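Local coordinates for F1 capsule-anchoring protein (PDB 3FCG), which serves as the outer-membrane usher for secretion of Caf1 capsule fibres in Yersinia pestis, its middle domain being crucial for that export, at residues V29-D34 and F48-L53; L62-H67 and F76-D81. All blocks are in the same frame, centred on the assembly; numbering follows the deposited sequence.

Contact 1: V29-D34 and F48-L53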
loop_
_atom_site.group_PDB
_atom_site.type_symbol
_atom_site.label_atom_id
_atom_site.label_comp_id
_atom_site.label_asym_id
_atom_site.label_seq_id
_atom_site.Cartn_x
_atom_site.Cartn_y
_atom_site.Cartn_z
ATOM N N VAL A 29 11.521 -11.446 8.501
ATOM C CA VAL A 29 11.282 -11.918 7.138
ATOM C C VAL A 29 12.133 -11.143 6.136
ATOM O O VAL A 29 11.959 -9.938 5.948
ATOM C CB VAL A 29 9.788 -11.852 6.742
ATOM C CG1 VAL A 29 9.562 -12.578 5.425
ATOM C CG2 VAL A 29 8.917 -12.469 7.824
ATOM N N GLU A 30 13.056 -11.858 5.500
ATOM C CA GLU A 30 13.963 -11.279 4.519
ATOM C C GLU A 30 13.537 -11.673 3.107
ATOM O O GLU A 30 13.182 -12.829 2.859
ATOM C CB GLU A 30 15.392 -11.751 4.794
ATOM C CG GLU A 30 16.461 -11.099 3.927
ATOM C CD GLU A 30 17.853 -11.632 4.210
ATOM O OE1 GLU A 30 17.973 -12.680 4.880
ATOM O OE2 GLU A 30 18.834 -11.002 3.761
ATOM N N VAL A 31 13.568 -10.707 2.192
ATOM C CA VAL A 31 13.240 -10.956 0.790
ATOM C C VAL A 31 14.460 -10.685 -0.089
ATOM O O VAL A 31 14.973 -9.566 -0.134
ATOM C CB VAL A 31 12.014 -10.127 0.317
ATOM C CG1 VAL A 31 11.755 -10.332 -1.167
ATOM C CG2 VAL A 31 10.769 -10.496 1.117
ATOM N N LEU A 32 14.924 -11.731 -0.769
ATOM C CA LEU A 32 16.074 -11.647 -1.663
ATOM C C LEU A 32 15.628 -11.708 -3.117
ATOM O O LEU A 32 14.638 -12.366 -3.441
ATOM C CB LEU A 32 17.046 -12.797 -1.393
ATOM C CG LEU A 32 17.755 -12.902 -0.045
ATOM C CD1 LEU A 32 18.178 -14.334 0.178
ATOM C CD2 LEU A 32 18.958 -11.980 0.018
ATOM N N ARG A 33 16.366 -11.029 -3.990
ATOM C CA ARG A 33 16.074 -11.061 -5.421
ATOM C C ARG A 33 17.085 -11.955 -6.145
ATOM O O ARG A 33 16.873 -13.167 -6.262
ATOM C CB ARG A 33 16.060 -9.647 -6.002
ATOM C CG ARG A 33 15.169 -9.488 -7.221
ATOM C CD ARG A 33 15.326 -8.099 -7.807
ATOM N NE ARG A 33 14.180 -7.713 -8.624
ATOM C CZ ARG A 33 13.935 -6.471 -9.036
ATOM N NH1 ARG A 33 14.753 -5.476 -8.704
ATOM N NH2 ARG A 33 12.860 -6.219 -9.773
ATOM N N ASP A 34 18.172 -11.356 -6.624
ATOM C CA ASP A 34 19.277 -12.104 -7.211
ATOM C C ASP A 34 20.464 -12.043 -6.255
ATOM O O ASP A 34 21.511 -11.470 -6.574
ATOM C CB ASP A 34 19.643 -11.541 -8.590
ATOM C CG ASP A 34 18.549 -11.766 -9.622
ATOM O OD1 ASP A 34 18.262 -12.941 -9.948
ATOM O OD2 ASP A 34 17.978 -10.765 -10.113
ATOM N N PHE A 48 1.537 -12.656 8.070
ATOM C CA PHE A 48 2.190 -11.385 7.756
ATOM C C PHE A 48 1.960 -10.963 6.306
ATOM O O PHE A 48 1.730 -11.803 5.435
ATOM C CB PHE A 48 3.695 -11.424 8.086
ATOM C CG PHE A 48 4.487 -12.434 7.288
ATOM C CD1 PHE A 48 4.843 -13.653 7.849
ATOM C CD2 PHE A 48 4.906 -12.152 5.988
ATOM C CE1 PHE A 48 5.586 -14.583 7.124
ATOM C CE2 PHE A 48 5.647 -13.076 5.254
ATOM C CZ PHE A 48 5.988 -14.293 5.824
ATOM N N GLU A 49 2.023 -9.658 6.061
ATOM C CA GLU A 49 1.896 -9.112 4.714
ATOM C C GLU A 49 2.965 -8.049 4.474
ATOM O O GLU A 49 3.033 -7.043 5.188
ATOM C CB GLU A 49 0.496 -8.537 4.493
ATOM C CG GLU A 49 0.140 -8.308 3.033
ATOM C CD GLU A 49 -1.254 -7.745 2.859
ATOM O OE1 GLU A 49 -2.133 -8.482 2.365
ATOM O OE2 GLU A 49 -1.471 -6.570 3.221
ATOM N N LEU A 50 3.796 -8.284 3.463
ATOM C CA LEU A 50 4.935 -7.420 3.178
ATOM C C LEU A 50 4.692 -6.509 1.979
ATOM O O LEU A 50 4.700 -6.958 0.832
ATOM C CB LEU A 50 6.195 -8.264 2.963
ATOM C CG LEU A 50 7.111 -8.623 4.139
ATOM C CD1 LEU A 50 6.367 -8.935 5.435
ATOM C CD2 LEU A 50 8.011 -9.779 3.745
ATOM N N ALA A 51 4.466 -5.229 2.262
ATOM C CA ALA A 51 4.334 -4.204 1.231
ATOM C C ALA A 51 5.703 -3.597 0.927
ATOM O O ALA A 51 6.683 -3.904 1.610
ATOM C CB ALA A 51 3.349 -3.132 1.673
ATOM N N ASN A 52 5.758 -2.736 -0.092
ATOM C CA ASN A 52 7.013 -2.155 -0.596
ATOM C C ASN A 52 8.016 -3.218 -1.067
ATOM O O ASN A 52 8.717 -3.842 -0.263
ATOM C CB ASN A 52 7.652 -1.193 0.423
ATOM C CG ASN A 52 8.929 -0.545 -0.098
ATOM O OD1 ASN A 52 8.953 0.032 -1.188
ATOM N ND2 ASN A 52 10.000 -0.636 0.687
ATOM N N LEU A 53 8.061 -3.413 -2.382
ATOM C CA LEU A 53 8.871 -4.450 -3.010
ATOM C C LEU A 53 9.353 -3.942 -4.371
ATOM O O LEU A 53 8.858 -2.918 -4.850
ATOM C CB LEU A 53 8.041 -5.730 -3.182
ATOM C CG LEU A 53 7.574 -6.509 -1.947
ATOM C CD1 LEU A 53 6.341 -7.332 -2.274
ATOM C CD2 LEU A 53 8.683 -7.394 -1.383
#
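The two antiparallel sheets of the domain face each other here, as in a beta sandwich, with Val-29 and Val-31 of strand 27-32 meeting Phe-48, Leu-50 and Leu-53 of strand 46-50 and the loop that follows it. The strand segments pass 10.0 Å apart at an angle of 36°, and apolar side chains alone join them. Val-29 and Phe-48 reach toward each other tip to tip. CG2 of Val-29 sits over the centre of the Phe-48 ring in a CH-pi contact, 4.0 Å from the centroid and 11° off the ring normal. With CG1 anti to the backbone N (chi1 -170°), CG2 is left over the ring while CG1 reaches CE2 of Phe-48 at 4.0 Å and CD2 of Leu-50 at 3.6 Å. That same Leu-50 CD2 also meets CG2 of Val-31 at 3.9 Å, the two side chains running antiparallel past one another, so one methyl bridges both valines. Further on, Val-31 CG1 and Leu-53 CD2 make a looser contact at 4.3 Å. Val-19 of strand 10-23, the neighbour of 46-50 in its sheet, packs beside Leu-50 and Leu-53, and Tyr-11 of the second subunit packs on Leu-53. These side chains fill the core between the two sheets, consistent with a Caf1 subunit-like domain.

Contact 2: L62-H67 and F76-D81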
loop_
_atom_site.group_PDB
_atom_site.type_symbol
_atom_site.label_atom_id
_atom_site.label_comp_id
_atom_site.label_asym_id
_atom_site.label_seq_id
_atom_site.Cartn_x
_atom_site.Cartn_y
_atom_site.Cartn_z
ATOM N N LEU A 62 11.705 -14.533 -6.354
ATOM C CA LEU A 62 12.210 -14.003 -5.095
ATOM C C LEU A 62 12.623 -15.156 -4.182
ATOM O O LEU A 62 12.209 -16.301 -4.386
ATOM C CB LEU A 62 11.149 -13.143 -4.397
ATOM C CG LEU A 62 10.624 -11.870 -5.071
ATOM C CD1 LEU A 62 9.397 -11.365 -4.330
ATOM C CD2 LEU A 62 11.687 -10.780 -5.154
ATOM N N LYS A 63 13.451 -14.848 -3.188
ATOM C CA LYS A 63 13.797 -15.803 -2.140
ATOM C C LYS A 63 13.365 -15.229 -0.796
ATOM O O LYS A 63 13.757 -14.121 -0.431
ATOM C CB LYS A 63 15.300 -16.104 -2.140
ATOM C CG LYS A 63 15.851 -16.642 -3.459
ATOM C CD LYS A 63 15.550 -18.121 -3.637
ATOM C CE LYS A 63 16.226 -18.674 -4.881
ATOM N NZ LYS A 63 16.034 -20.147 -4.996
ATOM N N VAL A 64 12.543 -15.980 -0.072
ATOM C CA VAL A 64 12.007 -15.517 1.207
ATOM C C VAL A 64 12.501 -16.399 2.351
ATOM O O VAL A 64 12.183 -17.589 2.415
ATOM C CB VAL A 64 10.454 -15.453 1.193
ATOM C CG1 VAL A 64 9.918 -15.025 2.550
ATOM C CG2 VAL A 64 9.967 -14.494 0.116
ATOM N N ILE A 65 13.291 -15.805 3.243
ATOM C CA ILE A 65 13.781 -16.501 4.431
ATOM C C ILE A 65 13.055 -15.976 5.657
ATOM O O ILE A 65 13.035 -14.768 5.906
ATOM C CB ILE A 65 15.304 -16.316 4.648
ATOM C CG1 ILE A 65 16.073 -16.463 3.331
ATOM C CG2 ILE A 65 15.818 -17.302 5.701
ATOM C CD1 ILE A 65 17.464 -15.866 3.369
ATOM N N ILE A 66 12.453 -16.887 6.415
ATOM C CA ILE A 66 11.832 -16.529 7.684
ATOM C C ILE A 66 12.755 -16.941 8.831
ATOM O O ILE A 66 12.775 -18.102 9.239
ATOM C CB ILE A 66 10.417 -17.142 7.838
ATOM C CG1 ILE A 66 9.551 -16.805 6.618
ATOM C CG2 ILE A 66 9.753 -16.633 9.117
ATOM C CD1 ILE A 66 8.242 -17.577 6.533
ATOM N N HIS A 67 13.535 -15.977 9.322
ATOM C CA HIS A 67 14.438 -16.187 10.456
ATOM C C HIS A 67 13.638 -16.199 11.753
ATOM O O HIS A 67 13.239 -15.143 12.247
ATOM C CB HIS A 67 15.495 -15.081 10.533
ATOM C CG HIS A 67 16.226 -14.843 9.249
ATOM N ND1 HIS A 67 17.430 -15.445 8.958
ATOM C CD2 HIS A 67 15.929 -14.057 8.187
ATOM C CE1 HIS A 67 17.841 -15.046 7.767
ATOM N NE2 HIS A 67 16.949 -14.203 7.279
ATOM N N PHE A 76 12.149 -20.323 1.245
ATOM C CA PHE A 76 11.231 -20.579 0.139
ATOM C C PHE A 76 11.657 -19.838 -1.125
ATOM O O PHE A 76 12.347 -18.816 -1.055
ATOM C CB PHE A 76 9.809 -20.147 0.509
ATOM C CG PHE A 76 9.326 -20.684 1.825
ATOM C CD1 PHE A 76 9.480 -19.939 2.992
ATOM C CD2 PHE A 76 8.707 -21.929 1.899
ATOM C CE1 PHE A 76 9.024 -20.426 4.215
ATOM C CE2 PHE A 76 8.250 -22.427 3.118
ATOM C CZ PHE A 76 8.410 -21.674 4.280
ATOM N N THR A 77 11.240 -20.361 -2.275
ATOM C CA THR A 77 11.347 -19.640 -3.538
ATOM C C THR A 77 9.961 -19.116 -3.891
ATOM O O THR A 77 9.015 -19.893 -4.014
ATOM C CB THR A 77 11.880 -20.542 -4.680
ATOM O OG1 THR A 77 13.110 -21.156 -4.279
ATOM C CG2 THR A 77 12.122 -19.728 -5.951
ATOM N N VAL A 78 9.837 -17.800 -4.030
ATOM C CA VAL A 78 8.558 -17.193 -4.393
ATOM C C VAL A 78 8.606 -16.633 -5.817
ATOM O O VAL A 78 9.314 -15.657 -6.080
ATOM C CB VAL A 78 8.105 -16.108 -3.377
ATOM C CG1 VAL A 78 6.820 -15.428 -3.839
ATOM C CG2 VAL A 78 7.900 -16.720 -2.003
ATOM N N PRO A 79 7.863 -17.264 -6.744
ATOM C CA PRO A 79 7.770 -16.771 -8.113
ATOM C C PRO A 79 6.894 -15.529 -8.169
ATOM O O PRO A 79 5.783 -15.535 -7.637
ATOM C CB PRO A 79 7.090 -17.925 -8.865
ATOM C CG PRO A 79 7.083 -19.089 -7.916
ATOM C CD PRO A 79 7.074 -18.493 -6.556
ATOM N N TYR A 80 7.398 -14.467 -8.790
ATOM C CA TYR A 80 6.607 -13.256 -8.970
ATOM C C TYR A 80 6.367 -12.942 -10.442
ATOM O O TYR A 80 7.114 -13.387 -11.317
ATOM C CB TYR A 80 7.232 -12.066 -8.232
ATOM C CG TYR A 80 8.459 -11.458 -8.874
ATOM C CD1 TYR A 80 8.357 -10.323 -9.677
ATOM C CD2 TYR A 80 9.723 -11.997 -8.654
ATOM C CE1 TYR A 80 9.483 -9.749 -10.260
ATOM C CE2 TYR A 80 10.857 -11.430 -9.230
ATOM C CZ TYR A 80 10.730 -10.309 -10.032
ATOM O OH TYR A 80 11.849 -9.749 -10.602
ATOM N N ASP A 81 5.312 -12.174 -10.697
ATOM C CA ASP A 81 4.915 -11.801 -12.047
ATOM C C ASP A 81 4.117 -10.500 -12.022
ATOM O O ASP A 81 3.317 -10.274 -11.111
ATOM C CB ASP A 81 4.078 -12.920 -12.677
ATOM C CG ASP A 81 3.745 -12.659 -14.135
ATOM O OD1 ASP A 81 4.553 -12.005 -14.833
ATOM O OD2 ASP A 81 2.670 -13.114 -14.586
#
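Leu-62 and Tyr-80 cross at about a right angle, CG of the leucine resting 3.7 Å from CD2 of the tyrosine. Tyr-80 CG stands between its own backbone N and carbonyl carbon (chi1 75°), and the ring lies with an edge toward the backbone N of Leu-62. On the face that carries Leu-62, Val-64 crosses Val-78 obliquely, CG2 to CG2 at 3.7 Å, and Tyr-11 of the second subunit packs on Leu-62 and Val-78. The end of Ile-66 swings in separately, its CD1 touching CE1 of Phe-76 at 3.8 Å. The other face carries Lys-63 and Thr-77, which extend alongside each other in the same direction; the lysine chain bends at chi2 (-79°), and NZ donates to Thr-77 OG1 at 3.2 Å. Between the two faces runs an antiparallel ladder. Leu-62 and Val-78 form a hydrogen-bonded pair (Leu-62 N to Val-78 O 2.7 Å), as do Val-64 and Phe-76 (Val-64 N to Phe-76 O 3.0 Å), each with its return bond, while Lys-63 and Thr-77 form the non-hydrogen-bonded pair between them. The two strands make a beta hairpin at one side of the four-strand sheet: strand 27-32 pairs with the far edge of 60-67, and 73-80 is the outermost strand within the chain.

Overall arrangement
Contacts 1 and 2 meet through neighbouring strands of one sheet, 27-32 and 60-67, with their centres 8 Å apart. Probable backbone hydrogen bonds tie them, Leu-32 N to Lys-63 O at 2.7 Å and Glu-30 N to Ile-65 O at 2.9 Å. Val-29 of contact 1 also packs on Val-64 of contact 2, so the hairpin's apolar face continues the core between the sheets. On the sheet's other face Leu-32 CD1 meets Ile-65 CD1 at 3.6 Å, and Glu-30 is hydrogen-bonded to His-67. In sequence the two contacts follow one another, strand 46-50 leading on to strand 60-67. Both touch the N-terminal part of the second subunit, consistent with a strand-swapped dimer.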